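PDB 1UUF: zinc-type alcohol dehydrogenase-like protein YAHK, which catalyses the NADPH-dependent reduction of a wide range of aldehydes to the corresponding alcohols and binds two zinc ions per subunit. Local coordinates for residues K279-M284 / M304-I309; D49-I54 / V88-D93; T226-R231 / S245-E250. All blocks are in the same frame, centred on the assembly; numbering follows the deposited sequence.

Overall arrangement
Two of the three contacts belong to the coenzyme-binding half of the chain and one to the GroES-like half. Interaction 1 pairs the last two strands of the parallel Rossmann sheet at the subunit interface, and interaction 3 ties together the loops that leave strands 220-225 and 241-244 near the other edge of that sheet; their centres are 23 Å apart and their nearest atoms about 10 Å. Interaction 2 is on the opposite side of the chain's centre, 46 and 48 Å from the centres of the other two. Within its own chain it lies toward the catalytic site: the side chain of Ile52 is about 12 Å from that of His82, a ligand of the catalytic zinc.

Interaction 1: residues K279-M284 / M304-I309; sequences KRDGTM and MKRRAI
The last strand pair of this subunit's parallel Rossmann sheet, 282-286 with 308-311, carries this contact, with a type II turn from Lys279 to Gly282 leading into it. Ala308 N donates to Gly282 O, and Met284 N to Ala308 O at 3.0 Å. At the turn, Asp281 N donates to Lys305 O at 2.9 Å; a water donates to both Gly282 O and Arg306 O, bridging the two backbones there.

The charged grip lies at the turn. Arg306 runs alongside Asp281 and holds it side-on: NE meets OD1 at 2.8 Å, while NH2 meets OD2 at 3.0 Å in a nearly straight bond to the syn lone pair. Guanidinium and carboxylate are nearly coplanar, 16° apart. Arg280 NH1 reaches the same OD2 of Asp281 on its anti side at 2.8 Å, so one oxygen takes two donors and the carboxylate is fixed in its rotation. Its negative charge probably offsets the repulsion between Arg280 NH1 and Arg306 NH2, 4.4 Å apart. NH2 of Arg280 turns instead to Glu118 and Asp121 of the second subunit.

Further along, the side chains of Met284 and Ile309 run next to each other in the same direction, with Met284 CE 3.6 Å from Ile309 CD1; the bend at chi3 (61°) sets that methyl in place. Helix 271-275 packs on both side chains. Ala308 and Ile309 also pair antiparallel with a strand of the second subunit, continuing the sheet across the interface, as in dimeric medium-chain alcohol dehydrogenases.

Interaction 2: residues D49-I54 / V88-D93; sequences DVKIEI and VVAVGD
A classic beta bulge interrupts the antiparallel pairing of strands 49-58 and 84-91 in the GroES-like domain, with Val89 and Ala90 both facing Lys51. The short strand segments run at 165° to each other. Gly92 N donates to Asp49 O at 2.9 Å, Lys51 N to Ala90 O at 2.9 Å, and Val89 N to Lys51 O in a short, nearly straight bond of 2.7 Å. Past Lys51 the register slips by one residue, so that Ile52 pairs with Val88.

On the face shared by Val50, Ile52, Val88 and Val91, the side chains of Val50 and Val88 cross at about a right angle. Val50 CG1, anti to the backbone N (chi1 -180°), lies against both methyls of Val88, 3.7 Å from CG2 and 3.8 Å from CG1. Val104 of the next strand packs on Ile52 and Val88 and extends this apolar layer.

The extra residue of the bulge sends Val89 toward strand 49-58. Its CG2 comes within 3.5 Å of Glu53 CB, and its CB packs near Lys51 CG. Two residues on one strand opposite one on its neighbour is the signature of a classic bulge, here set in the antiparallel part of the GroES-like domain's beta sheet.

Interaction 3: residues T226-R231 / S245-E250; sequences TSEAKR and SRNADE
The backbones of 226-231 and 245-250 come near each other at Thr226 and Ser245, whose CA atoms are 5.4 Å apart, and from there the first segment leads into helix 231-237 and the second into helix 248-252. At this close end the contact is light. Thr226 CG2 lies 3.5 Å from Ser245 OG, which bonds to Thr225 O, and Arg246 lays its CD against Thr226 O at 3.3 Å.

The two helix starts are joined by Arg231, whose side chain meets that of Glu250 tip to tip. Arg231 NH2 donates to Glu250 OE1 at 2.9 Å in a nearly straight bond lying in the guanidinium plane; a second bond, to OE2, is weak. The guanidinium and this carboxylate are turned 46° from each other. In contrast, Arg231 grips Glu228 side-on, NE, placed by the bend at chi3 (-65°), to Glu228 OE1 at 2.9 Å and NH2 to Glu228 OE2 at 2.7 Å, the latter on the syn lone pair.

Asn247 ND2 donates to Glu250 OE2 at 2.7 Å from above the carboxylate plane, and Asn244 steadies both acids, its side-chain amide bonding to Glu228 OE2 and its backbone N to Glu250 OE1. An alanine at Arg231 would remove the whole guanidinium and would probably leave the carboxylates of Glu228 and Glu250 facing each other without the positive charge between them.

Glu228 OE2 and Glu250 OE2 are 4.0 Å apart, an approach that would probably be repulsive without the positive charge of Arg231. The chemistry is thus that of a surface salt-bridge network in which one cation, shared by two acids, links successive strand-to-helix connections of the Rossmann domain.

Interaction 1: residues K279-M284 / M304-I309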
ATOM      1  N   LYS A 279     -11.074  -4.854  -3.755  1.00 11.67           N
ATOM      2  CA  LYS A 279     -11.140  -6.309  -3.638  1.00 12.02           C
ATOM      3  C   LYS A 279      -9.936  -6.726  -2.808  1.00 12.76           C
ATOM      4  O   LYS A 279      -9.070  -5.907  -2.498  1.00 11.16           O
ATOM      5  CB  LYS A 279     -11.015  -6.968  -5.011  1.00 15.16           C
ATOM      6  CG  LYS A 279     -12.164  -6.695  -5.960  1.00 16.11           C
ATOM      7  CD  LYS A 279     -11.801  -7.106  -7.379  1.00 19.47           C
ATOM      8  CE  LYS A 279     -11.439  -8.583  -7.470  1.00 21.71           C
ATOM      9  NZ  LYS A 279     -11.114  -8.966  -8.873  1.00 21.99           N
ATOM     10  N   ARG A 280      -9.886  -8.004  -2.447  1.00 12.61           N
ATOM     11  CA  ARG A 280      -8.761  -8.533  -1.695  1.00 11.54           C
ATOM     12  C   ARG A 280      -7.530  -8.309  -2.568  1.00 12.06           C
ATOM     13  O   ARG A 280      -7.581  -8.515  -3.785  1.00 11.57           O
ATOM     14  CB  ARG A 280      -8.971 -10.028  -1.427  1.00 12.38           C
ATOM     15  CG  ARG A 280      -7.803 -10.728  -0.736  1.00 12.23           C
ATOM     16  CD  ARG A 280      -6.874 -11.384  -1.744  1.00 13.31           C
ATOM     17  NE  ARG A 280      -7.545 -12.449  -2.484  1.00 14.34           N
ATOM     18  CZ  ARG A 280      -6.979 -13.157  -3.456  1.00 16.55           C
ATOM     19  NH1 ARG A 280      -5.724 -12.918  -3.812  1.00 17.44           N
ATOM     20  NH2 ARG A 280      -7.675 -14.100  -4.078  1.00 15.80           N
ATOM     21  N   ASP A 281      -6.436  -7.881  -1.940  1.00 11.52           N
ATOM     22  CA  ASP A 281      -5.177  -7.595  -2.622  1.00 12.55           C
ATOM     23  C   ASP A 281      -5.270  -6.378  -3.541  1.00 12.65           C
ATOM     24  O   ASP A 281      -4.387  -6.148  -4.367  1.00 12.44           O
ATOM     25  CB  ASP A 281      -4.692  -8.808  -3.424  1.00 13.78           C
ATOM     26  CG  ASP A 281      -3.877  -9.778  -2.578  1.00 15.75           C
ATOM     27  OD1 ASP A 281      -3.139  -9.309  -1.684  1.00 17.38           O
ATOM     28  OD2 ASP A 281      -3.959 -11.003  -2.817  1.00 16.07           O
ATOM     29  N   GLY A 282      -6.338  -5.600  -3.382  1.00 10.92           N
ATOM     30  CA  GLY A 282      -6.523  -4.408  -4.192  1.00 10.20           C
ATOM     31  C   GLY A 282      -5.731  -3.232  -3.650  1.00 10.56           C
ATOM     32  O   GLY A 282      -5.348  -3.217  -2.484  1.00  9.93           O
ATOM     33  N   THR A 283      -5.498  -2.231  -4.492  1.00  9.52           N
ATOM     34  CA  THR A 283      -4.734  -1.066  -4.074  1.00  9.70           C
ATOM     35  C   THR A 283      -5.378   0.235  -4.517  1.00 10.50           C
ATOM     36  O   THR A 283      -5.980   0.297  -5.585  1.00 10.42           O
ATOM     37  CB  THR A 283      -3.319  -1.091  -4.692  1.00 11.53           C
ATOM     38  OG1 THR A 283      -2.597  -2.226  -4.205  1.00 13.55           O
ATOM     39  CG2 THR A 283      -2.553   0.191  -4.351  1.00 11.70           C
ATOM     40  N   MET A 284      -5.270   1.264  -3.681  1.00  9.70           N
ATOM     41  CA  MET A 284      -5.754   2.588  -4.061  1.00  9.23           C
ATOM     42  C   MET A 284      -4.493   3.426  -4.052  1.00 10.00           C
ATOM     43  O   MET A 284      -3.789   3.487  -3.042  1.00  9.74           O
ATOM     44  CB  MET A 284      -6.755   3.182  -3.069  1.00 10.27           C
ATOM     45  CG  MET A 284      -7.011   4.671  -3.359  1.00 10.34           C
ATOM     46  SD  MET A 284      -8.441   5.369  -2.516  1.00 12.60           S
ATOM     47  CE  MET A 284      -7.962   5.122  -0.805  1.00 13.42           C
ATOM     48  N   MET A 304      -8.040  -6.714   6.942  1.00 11.12           N
ATOM     49  CA  MET A 304      -9.083  -7.675   6.605  1.00 13.90           C
ATOM     50  C   MET A 304      -9.060  -8.244   5.190  1.00 13.00           C
ATOM     51  O   MET A 304      -9.575  -9.337   4.966  1.00 10.51           O
ATOM     52  CB  MET A 304     -10.461  -7.061   6.871  1.00 18.81           C
ATOM     53  CG  MET A 304     -10.780  -6.861   8.343  1.00 24.95           C
ATOM     54  SD  MET A 304     -10.814  -8.420   9.257  1.00 35.26           S
ATOM     55  CE  MET A 304     -12.408  -9.080   8.742  1.00 30.95           C
ATOM     56  N   LYS A 305      -8.472  -7.523   4.238  1.00 10.99           N
ATOM     57  CA  LYS A 305      -8.439  -8.005   2.859  1.00 10.75           C
ATOM     58  C   LYS A 305      -7.090  -7.830   2.180  1.00 10.07           C
ATOM     59  O   LYS A 305      -7.002  -7.897   0.954  1.00 10.76           O
ATOM     60  CB  LYS A 305      -9.508  -7.286   2.029  1.00 11.62           C
ATOM     61  CG  LYS A 305     -10.941  -7.628   2.419  1.00 13.25           C
ATOM     62  CD  LYS A 305     -11.280  -9.065   2.061  1.00 13.87           C
ATOM     63  CE  LYS A 305     -12.749  -9.359   2.326  1.00 17.55           C
ATOM     64  NZ  LYS A 305     -13.074 -10.782   2.041  1.00 18.83           N
ATOM     65  N   ARG A 306      -6.048  -7.620   2.976  1.00  9.38           N
ATOM     66  CA  ARG A 306      -4.700  -7.417   2.454  1.00  8.93           C
ATOM     67  C   ARG A 306      -4.709  -6.363   1.352  1.00  8.55           C
ATOM     68  O   ARG A 306      -4.219  -6.584   0.240  1.00  9.59           O
ATOM     69  CB  ARG A 306      -4.114  -8.729   1.920  1.00  8.89           C
ATOM     70  CG  ARG A 306      -2.598  -8.658   1.753  1.00  9.27           C
ATOM     71  CD  ARG A 306      -1.973 -10.047   1.713  1.00  8.53           C
ATOM     72  NE  ARG A 306      -2.407 -10.804   0.542  1.00 10.06           N
ATOM     73  CZ  ARG A 306      -2.146 -12.091   0.346  1.00 12.71           C
ATOM     74  NH1 ARG A 306      -1.452 -12.776   1.248  1.00 12.63           N
ATOM     75  NH2 ARG A 306      -2.578 -12.693  -0.755  1.00 13.22           N
ATOM     76  N   ARG A 307      -5.286  -5.213   1.676  1.00  8.15           N
ATOM     77  CA  ARG A 307      -5.367  -4.101   0.739  1.00  8.38           C
ATOM     78  C   ARG A 307      -4.205  -3.170   1.015  1.00  8.67           C
ATOM     79  O   ARG A 307      -3.537  -3.287   2.042  1.00  9.88           O
ATOM     80  CB  ARG A 307      -6.664  -3.334   0.943  1.00  8.11           C
ATOM     81  CG  ARG A 307      -7.916  -4.095   0.577  1.00  8.93           C
ATOM     82  CD  ARG A 307      -9.076  -3.527   1.366  1.00 11.05           C
ATOM     83  NE  ARG A 307     -10.375  -3.983   0.892  1.00 10.15           N
ATOM     84  CZ  ARG A 307     -11.456  -4.048   1.660  1.00 12.08           C
ATOM     85  NH1 ARG A 307     -11.380  -3.698   2.938  1.00 13.68           N
ATOM     86  NH2 ARG A 307     -12.612  -4.446   1.150  1.00 12.32           N
ATOM     87  N   ALA A 308      -3.967  -2.239   0.100  1.00  8.59           N
ATOM     88  CA  ALA A 308      -2.878  -1.297   0.276  1.00  8.36           C
ATOM     89  C   ALA A 308      -3.221   0.085  -0.251  1.00  9.81           C
ATOM     90  O   ALA A 308      -4.078   0.242  -1.130  1.00  8.28           O
ATOM     91  CB  ALA A 308      -1.631  -1.817  -0.435  1.00 10.70           C
ATOM     92  N   ILE A 309      -2.554   1.085   0.313  1.00  8.48           N
ATOM     93  CA  ILE A 309      -2.696   2.460  -0.134  1.00 10.37           C
ATOM     94  C   ILE A 309      -1.283   2.807  -0.581  1.00  9.84           C
ATOM     95  O   ILE A 309      -0.324   2.595   0.155  1.00 10.62           O
ATOM     96  CB  ILE A 309      -3.122   3.404   1.007  1.00 11.89           C
ATOM     97  CG1 ILE A 309      -4.466   2.951   1.582  1.00 15.14           C
ATOM     98  CG2 ILE A 309      -3.215   4.836   0.486  1.00 12.33           C
ATOM     99  CD1 ILE A 309      -5.574   2.844   0.560  1.00 20.22           C
TER
HETATM  100  O   HOH W   1      -2.820  -4.987  -1.684  1.00 17.94           O

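Interaction 2: residues D49-I54 / V88-D93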
ATOM      1  N   ASP A  49      22.283  18.378 -26.149  1.00 17.17           N
ATOM      2  CA  ASP A  49      21.093  19.209 -25.975  1.00 17.83           C
ATOM      3  C   ASP A  49      20.187  19.429 -27.176  1.00 17.41           C
ATOM      4  O   ASP A  49      20.617  19.393 -28.329  1.00 17.15           O
ATOM      5  CB  ASP A  49      21.476  20.587 -25.429  1.00 17.58           C
ATOM      6  CG  ASP A  49      22.038  20.523 -24.032  1.00 20.19           C
ATOM      7  OD1 ASP A  49      21.636  19.615 -23.271  1.00 20.94           O
ATOM      8  OD2 ASP A  49      22.870  21.394 -23.691  1.00 20.14           O
ATOM      9  N   VAL A  50      18.918  19.681 -26.869  1.00 15.17           N
ATOM     10  CA  VAL A  50      17.895  19.952 -27.869  1.00 13.79           C
ATOM     11  C   VAL A  50      17.323  21.326 -27.534  1.00 14.32           C
ATOM     12  O   VAL A  50      16.866  21.555 -26.408  1.00 14.12           O
ATOM     13  CB  VAL A  50      16.743  18.916 -27.803  1.00 13.15           C
ATOM     14  CG1 VAL A  50      15.693  19.230 -28.866  1.00 13.54           C
ATOM     15  CG2 VAL A  50      17.290  17.511 -27.988  1.00 15.37           C
ATOM     16  N   LYS A  51      17.373  22.243 -28.497  1.00 15.00           N
ATOM     17  CA  LYS A  51      16.840  23.589 -28.306  1.00 15.14           C
ATOM     18  C   LYS A  51      15.419  23.564 -28.848  1.00 15.00           C
ATOM     19  O   LYS A  51      15.205  23.266 -30.020  1.00 16.71           O
ATOM     20  CB  LYS A  51      17.676  24.612 -29.073  1.00 18.79           C
ATOM     21  CG  LYS A  51      17.164  26.037 -28.962  1.00 19.63           C
ATOM     22  CD  LYS A  51      18.059  26.988 -29.743  1.00 21.55           C
ATOM     23  CE  LYS A  51      17.565  28.416 -29.644  1.00 25.81           C
ATOM     24  NZ  LYS A  51      18.480  29.348 -30.356  1.00 26.49           N
ATOM     25  N   ILE A  52      14.461  23.900 -27.992  1.00 14.28           N
ATOM     26  CA  ILE A  52      13.047  23.851 -28.345  1.00 13.69           C
ATOM     27  C   ILE A  52      12.315  25.184 -28.320  1.00 14.02           C
ATOM     28  O   ILE A  52      12.413  25.936 -27.350  1.00 15.02           O
ATOM     29  CB  ILE A  52      12.312  22.898 -27.374  1.00 12.86           C
ATOM     30  CG1 ILE A  52      12.970  21.518 -27.413  1.00 11.88           C
ATOM     31  CG2 ILE A  52      10.834  22.809 -27.727  1.00 14.23           C
ATOM     32  CD1 ILE A  52      12.501  20.592 -26.310  1.00 14.45           C
ATOM     33  N   GLU A  53      11.576  25.465 -29.391  1.00 15.52           N
ATOM     34  CA  GLU A  53      10.767  26.674 -29.481  1.00 15.35           C
ATOM     35  C   GLU A  53       9.424  26.212 -28.923  1.00 14.97           C
ATOM     36  O   GLU A  53       8.720  25.424 -29.558  1.00 15.25           O
ATOM     37  CB  GLU A  53      10.607  27.107 -30.938  1.00 19.31           C
ATOM     38  CG  GLU A  53       9.888  28.431 -31.128  1.00 24.38           C
ATOM     39  CD  GLU A  53      10.682  29.609 -30.591  1.00 27.58           C
ATOM     40  OE1 GLU A  53      11.901  29.675 -30.854  1.00 29.12           O
ATOM     41  OE2 GLU A  53      10.087  30.475 -29.915  1.00 30.91           O
ATOM     42  N   ILE A  54       9.082  26.681 -27.730  1.00 14.60           N
ATOM     43  CA  ILE A  54       7.841  26.269 -27.086  1.00 12.45           C
ATOM     44  C   ILE A  54       6.586  26.832 -27.737  1.00 13.48           C
ATOM     45  O   ILE A  54       6.445  28.044 -27.914  1.00 14.20           O
ATOM     46  CB  ILE A  54       7.858  26.643 -25.590  1.00 12.76           C
ATOM     47  CG1 ILE A  54       9.065  25.990 -24.913  1.00 10.05           C
ATOM     48  CG2 ILE A  54       6.575  26.175 -24.916  1.00 11.61           C
ATOM     49  CD1 ILE A  54       9.177  26.290 -23.428  1.00 12.90           C
ATOM     50  N   VAL A  88      11.643  21.482 -32.415  1.00 13.84           N
ATOM     51  CA  VAL A  88      13.093  21.537 -32.281  1.00 15.23           C
ATOM     52  C   VAL A  88      13.653  22.606 -33.213  1.00 16.94           C
ATOM     53  O   VAL A  88      13.352  22.619 -34.408  1.00 16.61           O
ATOM     54  CB  VAL A  88      13.739  20.179 -32.620  1.00 16.01           C
ATOM     55  CG1 VAL A  88      15.261  20.282 -32.530  1.00 14.60           C
ATOM     56  CG2 VAL A  88      13.225  19.112 -31.659  1.00 15.71           C
ATOM     57  N   VAL A  89      14.454  23.507 -32.651  1.00 18.43           N
ATOM     58  CA  VAL A  89      15.070  24.587 -33.414  1.00 20.90           C
ATOM     59  C   VAL A  89      16.488  24.189 -33.812  1.00 21.36           C
ATOM     60  O   VAL A  89      16.938  24.475 -34.921  1.00 22.89           O
ATOM     61  CB  VAL A  89      15.138  25.895 -32.586  1.00 21.63           C
ATOM     62  CG1 VAL A  89      15.880  26.965 -33.366  1.00 22.75           C
ATOM     63  CG2 VAL A  89      13.739  26.373 -32.249  1.00 22.74           C
ATOM     64  N   ALA A  90      17.185  23.525 -32.897  1.00 21.30           N
ATOM     65  CA  ALA A  90      18.548  23.080 -33.144  1.00 21.25           C
ATOM     66  C   ALA A  90      18.891  21.932 -32.205  1.00 22.31           C
ATOM     67  O   ALA A  90      18.215  21.722 -31.198  1.00 20.45           O
ATOM     68  CB  ALA A  90      19.516  24.232 -32.935  1.00 22.25           C
ATOM     69  N   VAL A  91      19.944  21.193 -32.540  1.00 20.26           N
ATOM     70  CA  VAL A  91      20.384  20.068 -31.725  1.00 21.74           C
ATOM     71  C   VAL A  91      21.904  20.007 -31.654  1.00 22.53           C
ATOM     72  O   VAL A  91      22.596  20.434 -32.582  1.00 23.47           O
ATOM     73  CB  VAL A  91      19.882  18.720 -32.296  1.00 22.15           C
ATOM     74  CG1 VAL A  91      18.365  18.666 -32.259  1.00 21.55           C
ATOM     75  CG2 VAL A  91      20.385  18.540 -33.719  1.00 21.82           C
ATOM     76  N   GLY A  92      22.414  19.479 -30.545  1.00 23.35           N
ATOM     77  CA  GLY A  92      23.850  19.348 -30.376  1.00 24.11           C
ATOM     78  C   GLY A  92      24.379  18.335 -31.371  1.00 26.43           C
ATOM     79  O   GLY A  92      23.606  17.567 -31.943  1.00 26.90           O
ATOM     80  N   ASP A  93      25.692  18.324 -31.580  1.00 27.37           N
ATOM     81  CA  ASP A  93      26.301  17.401 -32.531  1.00 29.70           C
ATOM     82  C   ASP A  93      26.287  15.934 -32.096  1.00 29.76           C
ATOM     83  O   ASP A  93      26.627  15.052 -32.884  1.00 29.18           O
ATOM     84  CB  ASP A  93      27.740  17.834 -32.834  1.00 32.45           C
ATOM     85  CG  ASP A  93      28.575  18.008 -31.581  1.00 34.55           C
ATOM     86  OD1 ASP A  93      28.644  17.063 -30.769  1.00 36.69           O
ATOM     87  OD2 ASP A  93      29.171  19.091 -31.409  1.00 39.32           O
TER

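Interaction 3: residues T226-R231 / S245-E250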
ATOM      1  N   THR A 226     -17.894  14.309  -5.940  1.00 19.16           N
ATOM      2  CA  THR A 226     -18.524  14.690  -4.680  1.00 21.24           C
ATOM      3  C   THR A 226     -19.764  15.550  -4.910  1.00 24.32           C
ATOM      4  O   THR A 226     -20.395  16.006  -3.956  1.00 24.60           O
ATOM      5  CB  THR A 226     -17.544  15.466  -3.776  1.00 23.16           C
ATOM      6  OG1 THR A 226     -16.995  16.571  -4.501  1.00 22.72           O
ATOM      7  CG2 THR A 226     -16.417  14.557  -3.310  1.00 22.95           C
ATOM      8  N   SER A 227     -20.112  15.763  -6.177  1.00 25.87           N
ATOM      9  CA  SER A 227     -21.282  16.566  -6.525  1.00 29.11           C
ATOM     10  C   SER A 227     -21.995  16.024  -7.758  1.00 28.81           C
ATOM     11  O   SER A 227     -21.361  15.505  -8.677  1.00 29.85           O
ATOM     12  CB  SER A 227     -20.876  18.022  -6.775  1.00 30.56           C
ATOM     13  OG  SER A 227     -19.993  18.132  -7.878  1.00 35.45           O
ATOM     14  N   GLU A 228     -23.318  16.151  -7.771  1.00 27.54           N
ATOM     15  CA  GLU A 228     -24.124  15.679  -8.889  1.00 26.09           C
ATOM     16  C   GLU A 228     -23.832  16.465 -10.159  1.00 24.22           C
ATOM     17  O   GLU A 228     -24.059  15.981 -11.264  1.00 23.71           O
ATOM     18  CB  GLU A 228     -25.614  15.808  -8.558  1.00 27.29           C
ATOM     19  CG  GLU A 228     -26.116  14.802  -7.547  1.00 28.55           C
ATOM     20  CD  GLU A 228     -25.933  13.377  -8.020  1.00 29.91           C
ATOM     21  OE1 GLU A 228     -26.405  13.053  -9.133  1.00 30.76           O
ATOM     22  OE2 GLU A 228     -25.318  12.578  -7.283  1.00 31.70           O
ATOM     23  N   ALA A 229     -23.324  17.679  -9.993  1.00 23.85           N
ATOM     24  CA  ALA A 229     -23.031  18.549 -11.123  1.00 22.71           C
ATOM     25  C   ALA A 229     -22.078  17.962 -12.159  1.00 22.24           C
ATOM     26  O   ALA A 229     -22.220  18.225 -13.352  1.00 21.01           O
ATOM     27  CB  ALA A 229     -22.484  19.877 -10.618  1.00 25.29           C
ATOM     28  N   LYS A 230     -21.113  17.160 -11.716  1.00 19.38           N
ATOM     29  CA  LYS A 230     -20.139  16.596 -12.645  1.00 18.82           C
ATOM     30  C   LYS A 230     -20.427  15.167 -13.094  1.00 16.38           C
ATOM     31  O   LYS A 230     -19.603  14.548 -13.765  1.00 16.03           O
ATOM     32  CB  LYS A 230     -18.744  16.676 -12.021  1.00 20.67           C
ATOM     33  CG  LYS A 230     -18.398  18.077 -11.539  1.00 25.27           C
ATOM     34  CD  LYS A 230     -17.041  18.136 -10.865  1.00 30.06           C
ATOM     35  CE  LYS A 230     -15.917  18.050 -11.875  1.00 32.31           C
ATOM     36  NZ  LYS A 230     -14.590  18.047 -11.200  1.00 35.98           N
ATOM     37  N   ARG A 231     -21.599  14.649 -12.746  1.00 16.03           N
ATOM     38  CA  ARG A 231     -21.944  13.285 -13.125  1.00 14.50           C
ATOM     39  C   ARG A 231     -21.984  13.092 -14.640  1.00 15.37           C
ATOM     40  O   ARG A 231     -21.376  12.161 -15.165  1.00 14.02           O
ATOM     41  CB  ARG A 231     -23.290  12.880 -12.517  1.00 15.09           C
ATOM     42  CG  ARG A 231     -23.681  11.439 -12.817  1.00 14.79           C
ATOM     43  CD  ARG A 231     -25.050  11.107 -12.250  1.00 19.42           C
ATOM     44  NE  ARG A 231     -25.067  11.157 -10.792  1.00 18.73           N
ATOM     45  CZ  ARG A 231     -24.690  10.155 -10.001  1.00 22.08           C
ATOM     46  NH1 ARG A 231     -24.268   9.013 -10.524  1.00 21.34           N
ATOM     47  NH2 ARG A 231     -24.737  10.296  -8.683  1.00 22.74           N
ATOM     48  N   SER A 245     -19.621  10.090  -4.363  1.00 15.79           N
ATOM     49  CA  SER A 245     -19.058   9.541  -3.137  1.00 15.30           C
ATOM     50  C   SER A 245     -19.724  10.014  -1.850  1.00 17.26           C
ATOM     51  O   SER A 245     -19.451   9.472  -0.777  1.00 19.47           O
ATOM     52  CB  SER A 245     -17.551   9.818  -3.080  1.00 15.20           C
ATOM     53  OG  SER A 245     -17.272  11.202  -3.144  1.00 16.97           O
ATOM     54  N   ARG A 246     -20.595  11.014  -1.948  1.00 17.19           N
ATOM     55  CA  ARG A 246     -21.292  11.514  -0.766  1.00 18.77           C
ATOM     56  C   ARG A 246     -22.587  10.743  -0.516  1.00 19.61           C
ATOM     57  O   ARG A 246     -23.249  10.945   0.501  1.00 20.06           O
ATOM     58  CB  ARG A 246     -21.618  13.001  -0.909  1.00 19.97           C
ATOM     59  CG  ARG A 246     -20.412  13.914  -1.052  1.00 21.28           C
ATOM     60  CD  ARG A 246     -20.816  15.351  -0.773  1.00 23.49           C
ATOM     61  NE  ARG A 246     -21.151  15.537   0.637  1.00 23.91           N
ATOM     62  CZ  ARG A 246     -21.853  16.560   1.114  1.00 24.37           C
ATOM     63  NH1 ARG A 246     -22.304  17.500   0.295  1.00 24.48           N
ATOM     64  NH2 ARG A 246     -22.100  16.646   2.414  1.00 23.88           N
ATOM     65  N   ASN A 247     -22.952   9.866  -1.447  1.00 19.26           N
ATOM     66  CA  ASN A 247     -24.163   9.068  -1.299  1.00 20.52           C
ATOM     67  C   ASN A 247     -23.798   7.640  -0.906  1.00 20.45           C
ATOM     68  O   ASN A 247     -23.358   6.842  -1.735  1.00 20.27           O
ATOM     69  CB  ASN A 247     -24.978   9.075  -2.597  1.00 22.20           C
ATOM     70  CG  ASN A 247     -25.528  10.453  -2.930  1.00 26.14           C
ATOM     71  OD1 ASN A 247     -25.867  11.226  -2.035  1.00 27.39           O
ATOM     72  ND2 ASN A 247     -25.635  10.759  -4.219  1.00 26.23           N
ATOM     73  N   ALA A 248     -23.987   7.333   0.374  1.00 21.11           N
ATOM     74  CA  ALA A 248     -23.671   6.022   0.928  1.00 21.86           C
ATOM     75  C   ALA A 248     -24.261   4.860   0.138  1.00 21.99           C
ATOM     76  O   ALA A 248     -23.621   3.817  -0.006  1.00 20.58           O
ATOM     77  CB  ALA A 248     -24.131   5.951   2.381  1.00 21.54           C
ATOM     78  N   ASP A 249     -25.477   5.034  -0.368  1.00 22.85           N
ATOM     79  CA  ASP A 249     -26.128   3.983  -1.136  1.00 23.92           C
ATOM     80  C   ASP A 249     -25.369   3.688  -2.425  1.00 22.93           C
ATOM     81  O   ASP A 249     -25.193   2.528  -2.795  1.00 23.86           O
ATOM     82  CB  ASP A 249     -27.570   4.376  -1.455  1.00 27.69           C
ATOM     83  CG  ASP A 249     -28.413   4.538  -0.207  1.00 32.39           C
ATOM     84  OD1 ASP A 249     -28.557   3.550   0.545  1.00 35.80           O
ATOM     85  OD2 ASP A 249     -28.928   5.653   0.027  1.00 36.94           O
ATOM     86  N   GLU A 250     -24.916   4.736  -3.107  1.00 21.48           N
ATOM     87  CA  GLU A 250     -24.165   4.554  -4.344  1.00 19.88           C
ATOM     88  C   GLU A 250     -22.825   3.872  -4.066  1.00 19.49           C
ATOM     89  O   GLU A 250     -22.404   2.985  -4.806  1.00 19.33           O
ATOM     90  CB  GLU A 250     -23.943   5.905  -5.031  1.00 20.30           C
ATOM     91  CG  GLU A 250     -25.211   6.497  -5.643  1.00 20.70           C
ATOM     92  CD  GLU A 250     -24.962   7.818  -6.351  1.00 21.35           C
ATOM     93  OE1 GLU A 250     -24.051   7.873  -7.201  1.00 20.54           O
ATOM     94  OE2 GLU A 250     -25.681   8.798  -6.062  1.00 23.54           O
TER